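Local structure of polyketide synthase (Lyngbya majuscula 19L, 3QIT) at residues V100-G105 with G268-I273; L123-L128 with T234-G239; H157-D162 with Q191-G196. The protein releases the curacin A chain as a decarboxylating thioesterase, with sulfate elimination and loss of carbon dioxide leaving a terminal alkene. All blocks are in the same frame, centred on the assembly; numbering follows the deposited sequence.

All three contacts lie within the alpha/beta hydrolase fold, and they are nested along the chain: contact 3 falls inside the loop closed by contact 2, which falls inside the loop closed by contact 1. Contacts 1 and 2 have centres about 8 Å apart and share the large mixed sheet, where strands 97-102 and 120-126 are neighbours. They meet directly where His269 bonds to Glu127, consistent with a catalytic triad assembled from both. Contact 3 sits at the surface, its centre about 28 Å from that of contact 1 and 36 Å from that of contact 2. It belongs to the insertion between strands 120-126 and 234-239, where relatives commonly carry a lid.

Contact 1 of 3, residues V100-G105 with G268-I273; sequences VGHSMG and GHNLHI
This is a polar, histidine-rich contact at the C-terminal end of the central sheet, where the sharp turn between strand 97-102 and helix 104-115 meets the loop that leads into helix 271-274. The turn has the GxSxG form of a nucleophile elbow. Ser103 sits at its apex with a positive phi of 55°, and a side chain at Gly101 would run into Gly105 O.

His102 carries the contact: its CG, anti to the backbone N, sends the ring out between the other two histidines. NE2 donates to the backbone O of His269 over 2.8 Å with an N-H...O angle of 162°; the oxygen lies close to the ring plane of His102, but the donor stands above the carbonyl plane. One face of this ring has Ser103 CB against it. Over the centre of the opposite face is His272 ND1, 3.8 Å above the plane, a buried nitrogen with no polar partner in the model; NE2 of the same ring bonds to Glu37. The His102 and His272 planes are inclined at 39°, an oblique pairing. His102 NE2 also lies over one face of the His269 ring, and these two rings again meet obliquely. An alanine at His102 would probably loosen the loop carrying His269, since both the bond to its carbonyl and the ring placed between His269 and His272 would be gone.

Ser103 OG approaches the edge of the His269 ring, 3.4 Å from NE2. A water bridges the two, 2.9 Å from Ser103 OG and 3.0 Å from His269 NE2. The His269 ring is held through ND1 by Glu127. Ser103, His269 and Glu127, linked in that order in space, fit a charge relay in which His269 would probably act as the base, with the acid polarising its ring.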
loop_
_atom_site.group_PDB
_atom_site.type_symbol
_atom_site.label_atom_id
_atom_site.label_comp_id
_atom_site.label_asym_id
_atom_site.label_seq_id
_atom_site.Cartn_x
_atom_site.Cartn_y
_atom_site.Cartn_z
ATOM N N VAL B 100 19.093 -14.800 -0.176
ATOM C CA VAL B 100 18.942 -15.345 -1.523
ATOM C C VAL B 100 17.520 -14.997 -1.964
ATOM O O VAL B 100 16.573 -15.139 -1.182
ATOM C CB VAL B 100 19.081 -16.869 -1.521
ATOM C CG1 VAL B 100 19.053 -17.398 -2.976
ATOM C CG2 VAL B 100 20.390 -17.273 -0.811
ATOM N N GLY B 101 17.348 -14.545 -3.198
ATOM C CA GLY B 101 15.991 -14.221 -3.689
ATOM C C GLY B 101 15.874 -14.669 -5.115
ATOM O O GLY B 101 16.871 -14.661 -5.833
ATOM N N HIS B 102 14.672 -15.072 -5.525
ATOM C CA HIS B 102 14.428 -15.507 -6.902
ATOM C C HIS B 102 13.366 -14.614 -7.561
ATOM O O HIS B 102 12.261 -14.463 -7.022
ATOM C CB HIS B 102 13.902 -16.936 -6.940
ATOM C CG HIS B 102 13.504 -17.374 -8.315
ATOM N ND1 HIS B 102 12.194 -17.601 -8.679
ATOM C CD2 HIS B 102 14.248 -17.601 -9.422
ATOM C CE1 HIS B 102 12.151 -17.958 -9.954
ATOM N NE2 HIS B 102 13.378 -17.954 -10.432
ATOM N N SER B 103 13.696 -14.062 -8.725
ATOM C CA SER B 103 12.738 -13.208 -9.505
ATOM C C SER B 103 12.180 -12.029 -8.688
ATOM O O SER B 103 12.965 -11.196 -8.234
ATOM C CB SER B 103 11.634 -14.072 -10.114
ATOM O OG SER B 103 10.934 -13.323 -11.096
ATOM N N MET B 104 10.854 -11.914 -8.492
ATOM C CA MET B 104 10.356 -10.888 -7.538
ATOM C C MET B 104 11.056 -10.933 -6.167
ATOM O O MET B 104 11.293 -9.888 -5.539
ATOM C CB MET B 104 8.831 -10.951 -7.334
ATOM C CG MET B 104 8.328 -9.855 -6.383
ATOM S SD MET B 104 6.546 -9.972 -6.070
ATOM C CE MET B 104 6.518 -11.337 -4.920
ATOM N N GLY B 105 11.365 -12.139 -5.687
ATOM C CA GLY B 105 12.078 -12.273 -4.435
ATOM C C GLY B 105 13.484 -11.691 -4.483
ATOM O O GLY B 105 13.984 -11.211 -3.485
ATOM N N GLY B 268 16.814 -22.568 -17.050
ATOM C CA GLY B 268 16.016 -21.403 -17.444
ATOM C C GLY B 268 15.752 -20.462 -16.275
ATOM O O GLY B 268 16.616 -20.263 -15.433
ATOM N N HIS B 269 14.568 -19.848 -16.259
ATOM C CA HIS B 269 14.233 -18.875 -15.237
ATOM C C HIS B 269 14.154 -19.509 -13.855
ATOM O O HIS B 269 14.529 -18.888 -12.841
ATOM C CB HIS B 269 12.894 -18.211 -15.581
ATOM C CG HIS B 269 12.440 -17.218 -14.560
ATOM N ND1 HIS B 269 13.164 -16.082 -14.255
ATOM C CD2 HIS B 269 11.328 -17.178 -13.789
ATOM C CE1 HIS B 269 12.524 -15.397 -13.322
ATOM N NE2 HIS B 269 11.404 -16.033 -13.031
ATOM N N ASN B 270 13.686 -20.750 -13.819
ATOM C CA ASN B 270 13.360 -21.383 -12.546
ATOM C C ASN B 270 14.507 -22.204 -11.981
ATOM O O ASN B 270 14.408 -23.419 -11.791
ATOM C CB ASN B 270 12.077 -22.184 -12.716
ATOM C CG ASN B 270 10.888 -21.282 -12.913
ATOM O OD1 ASN B 270 10.627 -20.398 -12.084
ATOM N ND2 ASN B 270 10.182 -21.469 -14.014
ATOM N N LEU B 271 15.601 -21.509 -11.699
ATOM C CA LEU B 271 16.851 -22.154 -11.283
ATOM C C LEU B 271 16.762 -22.864 -9.937
ATOM O O LEU B 271 17.493 -23.823 -9.678
ATOM C CB LEU B 271 17.990 -21.133 -11.262
ATOM C CG LEU B 271 18.520 -20.615 -12.604
ATOM C CD1 LEU B 271 19.615 -19.573 -12.361
ATOM C CD2 LEU B 271 19.046 -21.738 -13.498
ATOM N N HIS B 272 15.861 -22.411 -9.069
ATOM C CA HIS B 272 15.653 -23.081 -7.793
ATOM C C HIS B 272 15.149 -24.511 -7.973
ATOM O O HIS B 272 15.272 -25.335 -7.059
ATOM C CB HIS B 272 14.709 -22.257 -6.889
ATOM C CG HIS B 272 13.362 -22.010 -7.484
ATOM N ND1 HIS B 272 13.191 -21.468 -8.742
ATOM C CD2 HIS B 272 12.117 -22.210 -6.989
ATOM C CE1 HIS B 272 11.899 -21.356 -8.997
ATOM N NE2 HIS B 272 11.230 -21.799 -7.948
ATOM N N ILE B 273 14.637 -24.821 -9.171
ATOM C CA ILE B 273 14.207 -26.179 -9.486
ATOM C C ILE B 273 15.186 -26.808 -10.495
ATOM O O ILE B 273 15.653 -27.943 -10.288
ATOM C CB ILE B 273 12.771 -26.201 -10.074
ATOM C CG1 ILE B 273 11.809 -25.417 -9.166
ATOM C CG2 ILE B 273 12.297 -27.642 -10.316
ATOM C CD1 ILE B 273 11.782 -25.874 -7.727
HETATM O O HOH W 1 9.034 -15.518 -11.349
#

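Contact 2 of 3, residues L123-L128 with T234-G239; sequences LILVEL and TTLVYG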
loop_
_atom_site.group_PDB
_atom_site.type_symbol
_atom_site.label_atom_id
_atom_site.label_comp_id
_atom_site.label_asym_id
_atom_site.label_seq_id
_atom_site.Cartn_x
_atom_site.Cartn_y
_atom_site.Cartn_z
ATOM N N LEU B 123 24.685 -11.267 -0.739
ATOM C CA LEU B 123 23.404 -11.132 -1.410
ATOM C C LEU B 123 23.456 -11.943 -2.689
ATOM O O LEU B 123 24.292 -11.676 -3.556
ATOM C CB LEU B 123 23.168 -9.661 -1.740
ATOM C CG LEU B 123 21.871 -9.273 -2.420
ATOM C CD1 LEU B 123 20.621 -9.577 -1.525
ATOM C CD2 LEU B 123 21.911 -7.768 -2.828
ATOM N N ILE B 124 22.568 -12.926 -2.807
ATOM C CA ILE B 124 22.565 -13.842 -3.960
ATOM C C ILE B 124 21.257 -13.598 -4.711
ATOM O O ILE B 124 20.166 -13.892 -4.189
ATOM C CB ILE B 124 22.691 -15.319 -3.516
ATOM C CG1 ILE B 124 24.036 -15.495 -2.791
ATOM C CG2 ILE B 124 22.640 -16.246 -4.745
ATOM C CD1 ILE B 124 24.074 -16.587 -1.802
ATOM N N LEU B 125 21.381 -13.034 -5.917
ATOM C CA LEU B 125 20.222 -12.573 -6.684
ATOM C C LEU B 125 19.996 -13.504 -7.855
ATOM O O LEU B 125 20.757 -13.486 -8.815
ATOM C CB LEU B 125 20.444 -11.118 -7.153
ATOM C CG LEU B 125 20.714 -10.180 -5.976
ATOM C CD1 LEU B 125 21.088 -8.793 -6.502
ATOM C CD2 LEU B 125 19.491 -10.108 -5.046
ATOM N N VAL B 126 18.979 -14.361 -7.745
ATOM C CA VAL B 126 18.745 -15.366 -8.781
ATOM C C VAL B 126 17.673 -14.854 -9.711
ATOM O O VAL B 126 16.542 -14.598 -9.274
ATOM C CB VAL B 126 18.313 -16.720 -8.179
ATOM C CG1 VAL B 126 18.190 -17.793 -9.273
ATOM C CG2 VAL B 126 19.347 -17.173 -7.150
ATOM N N GLU B 127 18.056 -14.642 -10.971
ATOM C CA GLU B 127 17.134 -14.149 -12.009
ATOM C C GLU B 127 16.477 -12.828 -11.625
ATOM O O GLU B 127 15.239 -12.694 -11.562
ATOM C CB GLU B 127 16.118 -15.232 -12.367
ATOM C CG GLU B 127 16.769 -16.365 -13.189
ATOM C CD GLU B 127 16.866 -16.012 -14.655
ATOM O OE1 GLU B 127 15.789 -15.736 -15.249
ATOM O OE2 GLU B 127 17.997 -15.989 -15.215
ATOM N N LEU B 128 17.326 -11.838 -11.384
ATOM C CA LEU B 128 16.889 -10.502 -11.020
ATOM C C LEU B 128 16.256 -9.830 -12.223
ATOM O O LEU B 128 16.874 -9.747 -13.268
ATOM C CB LEU B 128 18.097 -9.678 -10.540
ATOM C CG LEU B 128 17.757 -8.245 -10.130
ATOM C CD1 LEU B 128 17.074 -8.216 -8.744
ATOM C CD2 LEU B 128 19.029 -7.382 -10.166
ATOM N N THR B 234 27.864 -9.188 -3.541
ATOM C CA THR B 234 26.678 -9.596 -4.302
ATOM C C THR B 234 27.062 -10.571 -5.400
ATOM O O THR B 234 28.125 -10.430 -5.977
ATOM C CB THR B 234 25.969 -8.353 -4.910
ATOM O OG1 THR B 234 25.551 -7.491 -3.844
ATOM C CG2 THR B 234 24.732 -8.766 -5.743
ATOM N N THR B 235 26.209 -11.574 -5.635
ATOM C CA THR B 235 26.345 -12.485 -6.760
ATOM C C THR B 235 25.060 -12.467 -7.565
ATOM O O THR B 235 23.972 -12.759 -7.009
ATOM C CB THR B 235 26.592 -13.918 -6.264
ATOM O OG1 THR B 235 27.791 -13.923 -5.477
ATOM C CG2 THR B 235 26.750 -14.895 -7.438
ATOM N N LEU B 236 25.195 -12.098 -8.847
ATOM C CA LEU B 236 24.102 -12.179 -9.814
ATOM C C LEU B 236 24.095 -13.557 -10.466
ATOM O O LEU B 236 25.081 -13.960 -11.098
ATOM C CB LEU B 236 24.214 -11.069 -10.877
ATOM C CG LEU B 236 24.101 -9.636 -10.364
ATOM C CD1 LEU B 236 24.684 -8.617 -11.373
ATOM C CD2 LEU B 236 22.615 -9.291 -10.025
ATOM N N VAL B 237 22.989 -14.282 -10.315
ATOM C CA VAL B 237 22.889 -15.631 -10.855
ATOM C C VAL B 237 21.858 -15.677 -11.971
ATOM O O VAL B 237 20.715 -15.263 -11.780
ATOM C CB VAL B 237 22.526 -16.647 -9.759
ATOM C CG1 VAL B 237 22.572 -18.087 -10.293
ATOM C CG2 VAL B 237 23.415 -16.451 -8.532
ATOM N N TYR B 238 22.257 -16.185 -13.133
ATOM C CA TYR B 238 21.328 -16.277 -14.271
ATOM C C TYR B 238 21.263 -17.664 -14.850
ATOM O O TYR B 238 22.227 -18.431 -14.771
ATOM C CB TYR B 238 21.752 -15.345 -15.396
ATOM C CG TYR B 238 21.990 -13.922 -14.992
ATOM C CD1 TYR B 238 20.917 -13.024 -14.841
ATOM C CD2 TYR B 238 23.282 -13.446 -14.807
ATOM C CE1 TYR B 238 21.143 -11.679 -14.492
ATOM C CE2 TYR B 238 23.517 -12.116 -14.441
ATOM C CZ TYR B 238 22.444 -11.237 -14.295
ATOM O OH TYR B 238 22.695 -9.928 -13.950
ATOM N N GLY B 239 20.115 -17.986 -15.437
ATOM C CA GLY B 239 19.963 -19.224 -16.189
ATOM C C GLY B 239 20.480 -19.023 -17.613
ATOM O O GLY B 239 20.142 -18.047 -18.285
#
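The carboxylate of Glu127 comes beside the ring of Tyr238 at the C-terminal end of this pair of strands, OE2 lying near the ring plane at its edge, 4.2 Å from CD1. The tyrosine ring also meets Phe264, and its OH bonds to Gln253. The carboxylate is itself approached from above its plane by Gly239 N, which donates to OE2 over 2.9 Å. The bend at chi2 (-82°) brings the acid back across to the neighbouring strand. OE1 is taken by Ser242 and His269, so both carboxylate oxygens are held and the group's rotation is fixed.

Behind it the strands run parallel, their axes 13° apart. Four nearly straight backbone bonds of 2.8 Å join them: Thr235 N to Leu123 O, Leu125 N to Thr235 O, Val237 N to Leu125 O and Glu127 N to Val237 O. With Leu123 and Leu125 on one face are Thr234 and Leu236. Leu125 lies alongside Leu236, CD1 to CD2 3.9 Å, and crosses Thr234 obliquely, CD1 to CG2 3.7 Å. Leu128, past the strand, crosses Leu236 obliquely on this face, and helix 104-115 packs against Leu123, Leu125 and Leu128. On the face of Ile124 and Val126, the methyl CG2 of Ile124 touches CG2 of Val237 at 3.9 Å, the two side chains lying side by side, and helix 276-284 lies against these residues.

Glu127 itself takes a left-handed backbone conformation (phi 56°) as it leaves the strand. Parallel inner strands covered by helices on both faces are the core of the alpha/beta hydrolase fold. The probable triad acid here follows strand 120-126, one strand earlier than in most members of that family.

Contact 3 of 3, residues H157-D162 with Q191-G196; sequences HPIFPD and QPNQGG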
loop_
_atom_site.group_PDB
_atom_site.type_symbol
_atom_site.label_atom_id
_atom_site.label_comp_id
_atom_site.label_asym_id
_atom_site.label_seq_id
_atom_site.Cartn_x
_atom_site.Cartn_y
_atom_site.Cartn_z
ATOM N N HIS B 157 -10.564 -18.718 -8.004
ATOM C CA HIS B 157 -9.633 -19.711 -8.536
ATOM C C HIS B 157 -10.421 -20.791 -9.285
ATOM O O HIS B 157 -11.600 -21.034 -8.984
ATOM C CB HIS B 157 -8.953 -20.447 -7.376
ATOM C CG HIS B 157 -7.864 -19.670 -6.704
ATOM N ND1 HIS B 157 -6.749 -19.222 -7.378
ATOM C CD2 HIS B 157 -7.677 -19.342 -5.400
ATOM C CE1 HIS B 157 -5.926 -18.639 -6.525
ATOM N NE2 HIS B 157 -6.472 -18.684 -5.321
ATOM N N PRO B 158 -9.756 -21.466 -10.242
ATOM C CA PRO B 158 -10.348 -22.647 -10.857
ATOM C C PRO B 158 -10.488 -23.772 -9.837
ATOM O O PRO B 158 -9.718 -23.847 -8.856
ATOM C CB PRO B 158 -9.322 -23.044 -11.935
ATOM C CG PRO B 158 -8.043 -22.426 -11.503
ATOM C CD PRO B 158 -8.443 -21.136 -10.821
ATOM N N ILE B 159 -11.478 -24.619 -10.066
ATOM C CA ILE B 159 -11.711 -25.786 -9.221
ATOM C C ILE B 159 -11.152 -26.987 -9.977
ATOM O O ILE B 159 -11.674 -27.338 -11.032
ATOM C CB ILE B 159 -13.206 -25.985 -8.980
ATOM C CG1 ILE B 159 -13.841 -24.723 -8.379
ATOM C CG2 ILE B 159 -13.427 -27.211 -8.094
ATOM C CD1 ILE B 159 -15.242 -24.426 -8.896
ATOM N N PHE B 160 -10.088 -27.595 -9.445
ATOM C CA PHE B 160 -9.476 -28.781 -10.031
ATOM C C PHE B 160 -10.187 -29.989 -9.445
ATOM O O PHE B 160 -10.686 -29.936 -8.310
ATOM C CB PHE B 160 -7.981 -28.905 -9.691
ATOM C CG PHE B 160 -7.148 -27.725 -10.096
ATOM C CD1 PHE B 160 -6.801 -27.528 -11.437
ATOM C CD2 PHE B 160 -6.638 -26.864 -9.136
ATOM C CE1 PHE B 160 -5.998 -26.436 -11.828
ATOM C CE2 PHE B 160 -5.822 -25.768 -9.522
ATOM C CZ PHE B 160 -5.523 -25.550 -10.858
ATOM N N PRO B 161 -10.252 -31.075 -10.210
ATOM C CA PRO B 161 -10.916 -32.263 -9.670
ATOM C C PRO B 161 -10.150 -32.928 -8.523
ATOM O O PRO B 161 -10.772 -33.597 -7.692
ATOM C CB PRO B 161 -10.997 -33.203 -10.876
ATOM C CG PRO B 161 -10.002 -32.722 -11.840
ATOM C CD PRO B 161 -9.924 -31.226 -11.641
ATOM N N ASP B 162 -8.825 -32.760 -8.494
ATOM C CA ASP B 162 -7.962 -33.371 -7.469
ATOM C C ASP B 162 -6.588 -32.702 -7.382
ATOM O O ASP B 162 -6.241 -31.857 -8.212
ATOM C CB ASP B 162 -7.803 -34.891 -7.700
ATOM C CG ASP B 162 -7.341 -35.236 -9.105
ATOM O OD1 ASP B 162 -6.560 -34.475 -9.701
ATOM O OD2 ASP B 162 -7.765 -36.289 -9.628
ATOM N N GLN B 191 -6.853 -26.664 -1.348
ATOM C CA GLN B 191 -7.850 -26.863 -0.305
ATOM C C GLN B 191 -9.160 -27.217 -0.988
ATOM O O GLN B 191 -9.386 -26.787 -2.141
ATOM C CB GLN B 191 -8.009 -25.598 0.554
ATOM C CG GLN B 191 -8.697 -24.440 -0.197
ATOM C CD GLN B 191 -8.720 -23.109 0.554
ATOM O OE1 GLN B 191 -9.314 -22.151 0.073
ATOM N NE2 GLN B 191 -8.051 -23.037 1.700
ATOM N N PRO B 192 -10.024 -27.985 -0.297
ATOM C CA PRO B 192 -11.325 -28.337 -0.889
ATOM C C PRO B 192 -12.190 -27.100 -1.160
ATOM O O PRO B 192 -12.206 -26.152 -0.354
ATOM C CB PRO B 192 -11.983 -29.218 0.180
ATOM C CG PRO B 192 -10.837 -29.731 1.046
ATOM C CD PRO B 192 -9.830 -28.592 1.038
ATOM N N ASN B 193 -12.899 -27.123 -2.283
ATOM C CA ASN B 193 -13.803 -26.054 -2.662
ATOM C C ASN B 193 -14.726 -26.492 -3.786
ATOM O O ASN B 193 -14.269 -27.045 -4.798
ATOM C CB ASN B 193 -13.010 -24.832 -3.124
ATOM C CG ASN B 193 -13.900 -23.674 -3.563
ATOM O OD1 ASN B 193 -14.033 -23.397 -4.756
ATOM N ND2 ASN B 193 -14.496 -22.987 -2.602
ATOM N N GLN B 194 -16.021 -26.245 -3.599
ATOM C CA GLN B 194 -17.019 -26.422 -4.668
ATOM C C GLN B 194 -16.927 -27.780 -5.388
ATOM O O GLN B 194 -17.081 -27.858 -6.610
ATOM C CB GLN B 194 -16.945 -25.253 -5.664
ATOM C CG GLN B 194 -17.358 -23.905 -5.070
ATOM C CD GLN B 194 -17.376 -22.785 -6.096
ATOM O OE1 GLN B 194 -18.357 -22.599 -6.825
ATOM N NE2 GLN B 194 -16.299 -22.019 -6.143
ATOM N N GLY B 195 -16.678 -28.843 -4.623
ATOM C CA GLY B 195 -16.612 -30.188 -5.184
ATOM C C GLY B 195 -15.263 -30.736 -5.620
ATOM O O GLY B 195 -15.140 -31.920 -5.912
ATOM N N GLY B 196 -14.247 -29.880 -5.686
ATOM C CA GLY B 196 -12.897 -30.327 -6.003
ATOM C C GLY B 196 -11.921 -29.628 -5.080
ATOM O O GLY B 196 -12.190 -29.485 -3.884
HETATM O O HOH W 2 -12.682 -21.488 -6.625
#
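Ile159 reaches out from the loop 157-162 and crosses the side chains of Asn193 and Gln194 at about right angles, so that its branches lie over the tip of a hairpin. The CG2 methyl sits 3.4 Å from Asn193 O and also faces Gly196 N, while CD1 rests 3.7 Å from Gln194 CB. Ile159 is exposed and also touches a crystal neighbour.

Gln194 runs out extended and turns its terminal amide so that NE2 donates to Asn193 OD1 over 3.0 Å, in the carbonyl plane and on a lone pair. A water donates to the same OD1 at 3.0 Å and to His157 O at 2.6 Å, tying the hairpin to the loop. Two donors therefore grip Asn193 OD1 and fix its amide.

Further along, the backbones come close enough that Gly196 CA meets Phe160 O at 3.2 Å in a CA-H...O contact, where any side chain on the glycine would clash. Phe160 turns its ring the other way, onto Trp199 and helix 163-173.

Asn193 to Gly196 form a type I' turn closed by backbone bonds in both directions between its end residues, the classic two-residue beta hairpin. The turn links strands 190-193 and 196-199 of a small antiparallel sheet in the insertion where relatives of this fold commonly carry a lid, and which is probably the lid here.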